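Local structure of amidohydrolase family protein (Acinetobacter baumannii, 4I6K) at residues L162-Y172 and K197-H207. The protein is probably a 2-pyrone-4,6-dicarboxylic acid hydrolase of the amidohydrolase family, opening the ring of its substrate with water. Sequence-based numbering, arbitrary orientation.
Sequences LVQLLPQLNEY and KFLSLLNVKQH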
loop_
_atom_site.group_PDB
_atom_site.type_symbol
_atom_site.label_atom_id
_atom_site.label_comp_id
_atom_site.label_asym_id
_atom_site.label_seq_id
_atom_site.Cartn_x
_atom_site.Cartn_y
_atom_site.Cartn_z
ATOM N N LEU A 162 -1.912 -7.230 12.173
ATOM C CA LEU A 162 -3.098 -7.259 11.316
ATOM C C LEU A 162 -4.244 -8.016 11.974
ATOM O O LEU A 162 -5.399 -7.601 11.872
ATOM C CB LEU A 162 -2.782 -7.885 9.954
ATOM C CG LEU A 162 -1.745 -7.173 9.095
ATOM C CD1 LEU A 162 -1.292 -8.059 7.935
ATOM C CD2 LEU A 162 -2.326 -5.874 8.591
ATOM N N VAL A 163 -3.929 -9.130 12.634
ATOM C CA VAL A 163 -4.946 -9.939 13.311
ATOM C C VAL A 163 -5.689 -9.112 14.374
ATOM O O VAL A 163 -6.839 -9.400 14.736
ATOM C CB VAL A 163 -4.321 -11.172 13.970
ATOM C CG1 VAL A 163 -5.331 -11.844 14.885
ATOM C CG2 VAL A 163 -3.794 -12.145 12.913
ATOM N N GLN A 164 -5.009 -8.071 14.841
ATOM C CA GLN A 164 -5.491 -7.171 15.879
ATOM C C GLN A 164 -6.327 -6.041 15.311
ATOM O O GLN A 164 -7.306 -5.598 15.916
ATOM C CB GLN A 164 -4.278 -6.512 16.509
ATOM C CG GLN A 164 -4.467 -6.122 17.908
ATOM C CD GLN A 164 -4.164 -7.265 18.808
ATOM O OE1 GLN A 164 -4.781 -8.330 18.708
ATOM N NE2 GLN A 164 -3.195 -7.070 19.693
ATOM N N LEU A 165 -5.904 -5.554 14.149
ATOM C CA LEU A 165 -6.472 -4.353 13.549
ATOM C C LEU A 165 -7.772 -4.589 12.799
ATOM O O LEU A 165 -8.721 -3.813 12.925
ATOM C CB LEU A 165 -5.450 -3.720 12.607
ATOM C CG LEU A 165 -4.210 -3.163 13.307
ATOM C CD1 LEU A 165 -3.052 -3.051 12.337
ATOM C CD2 LEU A 165 -4.550 -1.819 13.929
ATOM N N LEU A 166 -7.808 -5.651 12.008
ATOM C CA LEU A 166 -8.961 -5.904 11.160
ATOM C C LEU A 166 -10.264 -5.922 11.962
ATOM O O LEU A 166 -11.262 -5.320 11.547
ATOM C CB LEU A 166 -8.784 -7.208 10.367
ATOM C CG LEU A 166 -7.781 -7.200 9.196
ATOM C CD1 LEU A 166 -8.174 -8.192 8.096
ATOM C CD2 LEU A 166 -7.651 -5.815 8.605
ATOM N N PRO A 167 -10.269 -6.623 13.109
ATOM C CA PRO A 167 -11.491 -6.692 13.909
ATOM C C PRO A 167 -12.028 -5.315 14.282
ATOM O O PRO A 167 -13.229 -5.108 14.253
ATOM C CB PRO A 167 -11.046 -7.458 15.158
ATOM C CG PRO A 167 -10.011 -8.371 14.655
ATOM C CD PRO A 167 -9.246 -7.559 13.606
ATOM N N GLN A 168 -11.146 -4.384 14.624
ATOM C CA GLN A 168 -11.565 -3.011 14.936
ATOM C C GLN A 168 -12.054 -2.246 13.706
ATOM O O GLN A 168 -13.038 -1.479 13.761
ATOM C CB GLN A 168 -10.417 -2.261 15.614
ATOM C CG GLN A 168 -10.415 -2.483 17.112
ATOM C CD GLN A 168 -9.027 -2.598 17.695
ATOM O OE1 GLN A 168 -8.860 -3.085 18.814
ATOM N NE2 GLN A 168 -8.020 -2.156 16.946
ATOM N N LEU A 169 -11.369 -2.473 12.591
ATOM C CA LEU A 169 -11.717 -1.811 11.354
ATOM C C LEU A 169 -13.016 -2.401 10.771
ATOM O O LEU A 169 -13.676 -1.769 9.942
ATOM C CB LEU A 169 -10.534 -1.873 10.383
ATOM C CG LEU A 169 -9.260 -1.176 10.919
ATOM C CD1 LEU A 169 -8.078 -1.256 9.954
ATOM C CD2 LEU A 169 -9.535 0.274 11.262
ATOM N N ASN A 170 -13.401 -3.591 11.235
ATOM C CA ASN A 170 -14.660 -4.206 10.787
ATOM C C ASN A 170 -15.873 -3.305 10.962
ATOM O O ASN A 170 -16.903 -3.499 10.303
ATOM C CB ASN A 170 -14.922 -5.515 11.532
ATOM C CG ASN A 170 -14.289 -6.689 10.859
ATOM O OD1 ASN A 170 -13.571 -6.528 9.884
ATOM N ND2 ASN A 170 -14.557 -7.884 11.363
ATOM N N GLU A 171 -15.741 -2.324 11.853
ATOM C CA GLU A 171 -16.850 -1.477 12.272
ATOM C C GLU A 171 -17.097 -0.234 11.413
ATOM O O GLU A 171 -17.920 0.602 11.762
ATOM C CB GLU A 171 -16.635 -1.037 13.709
ATOM C CG GLU A 171 -16.346 -2.174 14.655
ATOM C CD GLU A 171 -16.439 -1.752 16.100
ATOM O OE1 GLU A 171 -16.601 -2.642 16.967
ATOM O OE2 GLU A 171 -16.359 -0.532 16.364
ATOM N N TYR A 172 -16.394 -0.115 10.295
ATOM C CA TYR A 172 -16.477 1.080 9.475
ATOM C C TYR A 172 -16.722 0.659 8.049
ATOM O O TYR A 172 -16.314 -0.416 7.646
ATOM C CB TYR A 172 -15.169 1.866 9.545
ATOM C CG TYR A 172 -14.788 2.267 10.939
ATOM C CD1 TYR A 172 -15.106 3.528 11.425
ATOM C CD2 TYR A 172 -14.123 1.380 11.782
ATOM C CE1 TYR A 172 -14.773 3.906 12.719
ATOM C CE2 TYR A 172 -13.776 1.751 13.078
ATOM C CZ TYR A 172 -14.115 3.013 13.541
ATOM O OH TYR A 172 -13.782 3.397 14.819
ATOM N N LYS A 197 -4.909 -16.641 10.847
ATOM C CA LYS A 197 -5.993 -15.890 11.461
ATOM C C LYS A 197 -6.334 -14.699 10.577
ATOM O O LYS A 197 -7.505 -14.451 10.265
ATOM C CB LYS A 197 -5.606 -15.423 12.860
ATOM C CG LYS A 197 -6.687 -14.588 13.555
ATOM C CD LYS A 197 -7.783 -15.438 14.183
ATOM C CE LYS A 197 -7.530 -15.647 15.675
ATOM N NZ LYS A 197 -8.621 -16.427 16.332
ATOM N N PHE A 198 -5.294 -13.975 10.163
ATOM C CA PHE A 198 -5.423 -12.824 9.263
ATOM C C PHE A 198 -6.290 -13.162 8.061
ATOM O O PHE A 198 -7.252 -12.459 7.760
ATOM C CB PHE A 198 -4.027 -12.360 8.815
ATOM C CG PHE A 198 -4.014 -11.627 7.502
ATOM C CD1 PHE A 198 -3.438 -12.198 6.381
ATOM C CD2 PHE A 198 -4.571 -10.365 7.387
ATOM C CE1 PHE A 198 -3.415 -11.515 5.173
ATOM C CE2 PHE A 198 -4.560 -9.688 6.181
ATOM C CZ PHE A 198 -3.983 -10.261 5.075
ATOM N N LEU A 199 -5.957 -14.267 7.397
ATOM C CA LEU A 199 -6.684 -14.722 6.225
ATOM C C LEU A 199 -8.163 -14.939 6.528
ATOM O O LEU A 199 -9.025 -14.576 5.732
ATOM C CB LEU A 199 -6.072 -16.021 5.704
ATOM C CG LEU A 199 -4.705 -15.929 5.034
ATOM C CD1 LEU A 199 -4.123 -17.312 4.881
ATOM C CD2 LEU A 199 -4.819 -15.248 3.682
ATOM N N SER A 200 -8.455 -15.547 7.670
ATOM C CA SER A 200 -9.839 -15.829 8.029
ATOM C C SER A 200 -10.621 -14.533 8.302
ATOM O O SER A 200 -11.850 -14.499 8.211
ATOM C CB SER A 200 -9.876 -16.718 9.264
ATOM O OG SER A 200 -9.409 -15.999 10.400
ATOM N N LEU A 201 -9.902 -13.469 8.635
ATOM C CA LEU A 201 -10.537 -12.207 9.023
ATOM C C LEU A 201 -10.896 -11.386 7.804
ATOM O O LEU A 201 -11.629 -10.397 7.898
ATOM C CB LEU A 201 -9.603 -11.386 9.916
ATOM C CG LEU A 201 -9.242 -12.005 11.257
ATOM C CD1 LEU A 201 -8.199 -11.159 11.981
ATOM C CD2 LEU A 201 -10.516 -12.129 12.064
ATOM N N LEU A 202 -10.354 -11.786 6.661
ATOM C CA LEU A 202 -10.582 -11.052 5.430
ATOM C C LEU A 202 -12.042 -11.157 5.017
ATOM O O LEU A 202 -12.638 -12.248 5.058
ATOM C CB LEU A 202 -9.690 -11.587 4.313
ATOM C CG LEU A 202 -8.186 -11.367 4.447
ATOM C CD1 LEU A 202 -7.465 -12.144 3.360
ATOM C CD2 LEU A 202 -7.852 -9.883 4.361
ATOM N N ASN A 203 -12.614 -10.026 4.618
ATOM C CA ASN A 203 -13.993 -10.017 4.134
ATOM C C ASN A 203 -14.055 -9.494 2.713
ATOM O O ASN A 203 -13.562 -8.403 2.422
ATOM C CB ASN A 203 -14.894 -9.192 5.055
ATOM C CG ASN A 203 -16.353 -9.392 4.756
ATOM O OD1 ASN A 203 -16.824 -9.043 3.665
ATOM N ND2 ASN A 203 -17.091 -9.962 5.718
ATOM N N VAL A 204 -14.703 -10.222 1.834
ATOM C CA VAL A 204 -14.695 -9.863 0.441
ATOM C C VAL A 204 -15.347 -8.501 0.253
ATOM O O VAL A 204 -15.144 -7.849 -0.737
ATOM C CB VAL A 204 -15.339 -10.942 -0.435
ATOM C CG1 VAL A 204 -16.810 -11.000 -0.220
ATOM C CG2 VAL A 204 -15.019 -10.709 -1.863
ATOM N N LYS A 205 -16.153 -8.096 1.209
ATOM C CA LYS A 205 -16.918 -6.849 1.093
ATOM C C LYS A 205 -16.148 -5.629 1.575
ATOM O O LYS A 205 -16.645 -4.508 1.472
ATOM C CB LYS A 205 -18.228 -6.927 1.887
ATOM C CG LYS A 205 -19.400 -7.627 1.183
ATOM C CD LYS A 205 -19.868 -6.835 -0.029
ATOM C CE LYS A 205 -21.354 -6.516 0.058
ATOM N NZ LYS A 205 -22.124 -7.611 0.706
ATOM N N GLN A 206 -14.953 -5.835 2.123
ATOM C CA GLN A 206 -14.215 -4.701 2.683
ATOM C C GLN A 206 -12.723 -4.640 2.409
ATOM O O GLN A 206 -12.159 -3.545 2.287
ATOM C CB GLN A 206 -14.425 -4.580 4.186
ATOM C CG GLN A 206 -13.611 -3.434 4.767
ATOM C CD GLN A 206 -13.730 -3.340 6.270
ATOM O OE1 GLN A 206 -13.760 -4.356 6.972
ATOM N NE2 GLN A 206 -13.798 -2.120 6.776
ATOM N N HIS A 207 -12.078 -5.797 2.344
ATOM C CA HIS A 207 -10.617 -5.819 2.308
ATOM C C HIS A 207 -10.037 -5.985 0.923
ATOM O O HIS A 207 -10.582 -6.726 0.112
ATOM C CB HIS A 207 -10.082 -6.915 3.219
ATOM C CG HIS A 207 -10.496 -6.750 4.640
ATOM N ND1 HIS A 207 -11.496 -7.505 5.214
ATOM C CD2 HIS A 207 -10.070 -5.896 5.596
ATOM C CE1 HIS A 207 -11.653 -7.136 6.471
ATOM N NE2 HIS A 207 -10.801 -6.160 6.729
HETATM O O HOH W 1 -11.426 -4.550 8.917
#
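Leu162 lays its CD1 methyl over one face of the Phe198 ring, 4.3 Å from the centroid, a CH-pi contact in which a slim methyl suits a flat aromatic face. One residue on, branched Val163 can touch two partners at once: CG2 meets the backbone N of Phe198, while CG1, anti to the backbone N (chi1 169°), presses against CG of Lys197, a tight 3.3 Å approach. Leu201 answers from the other helix, its CD1 lying 3.5 Å from Val163 O. Leu166 is buried against segment 197-207; its CD1 fits among apolar neighbours, CB of Leu201 and CD2 of Leu202, and over the His207 ring, 3.9 Å from the centroid. Pro167 CD touches Leu201 CD1. Farther along, Leu169 O accepts a nearly straight hydrogen bond from Gln206 NE2 (3.2 Å, 170°), the donor standing above the carbonyl plane and Tyr172 N arriving from the opposite face. Gln206 suits this place with an extended chain and a two-sided amide: NE2 also hydrogen-bonds to Phe174 O, and a water links OE1, Leu166 O and His207 NE2 (2.8 Å), while His207 ND1 accepts from Asn203 N. Helical residues 162-169 and 197-201 run nearly parallel (18°); their helices neighbour each other outside the amidohydrolase (beta/alpha)8 barrel. The chemistry thus divides: hydrocarbon packing joins the helices, whereas buried Gln206, His207 at the start of strand 207-210 and a shared water secure Leu166 and Leu169.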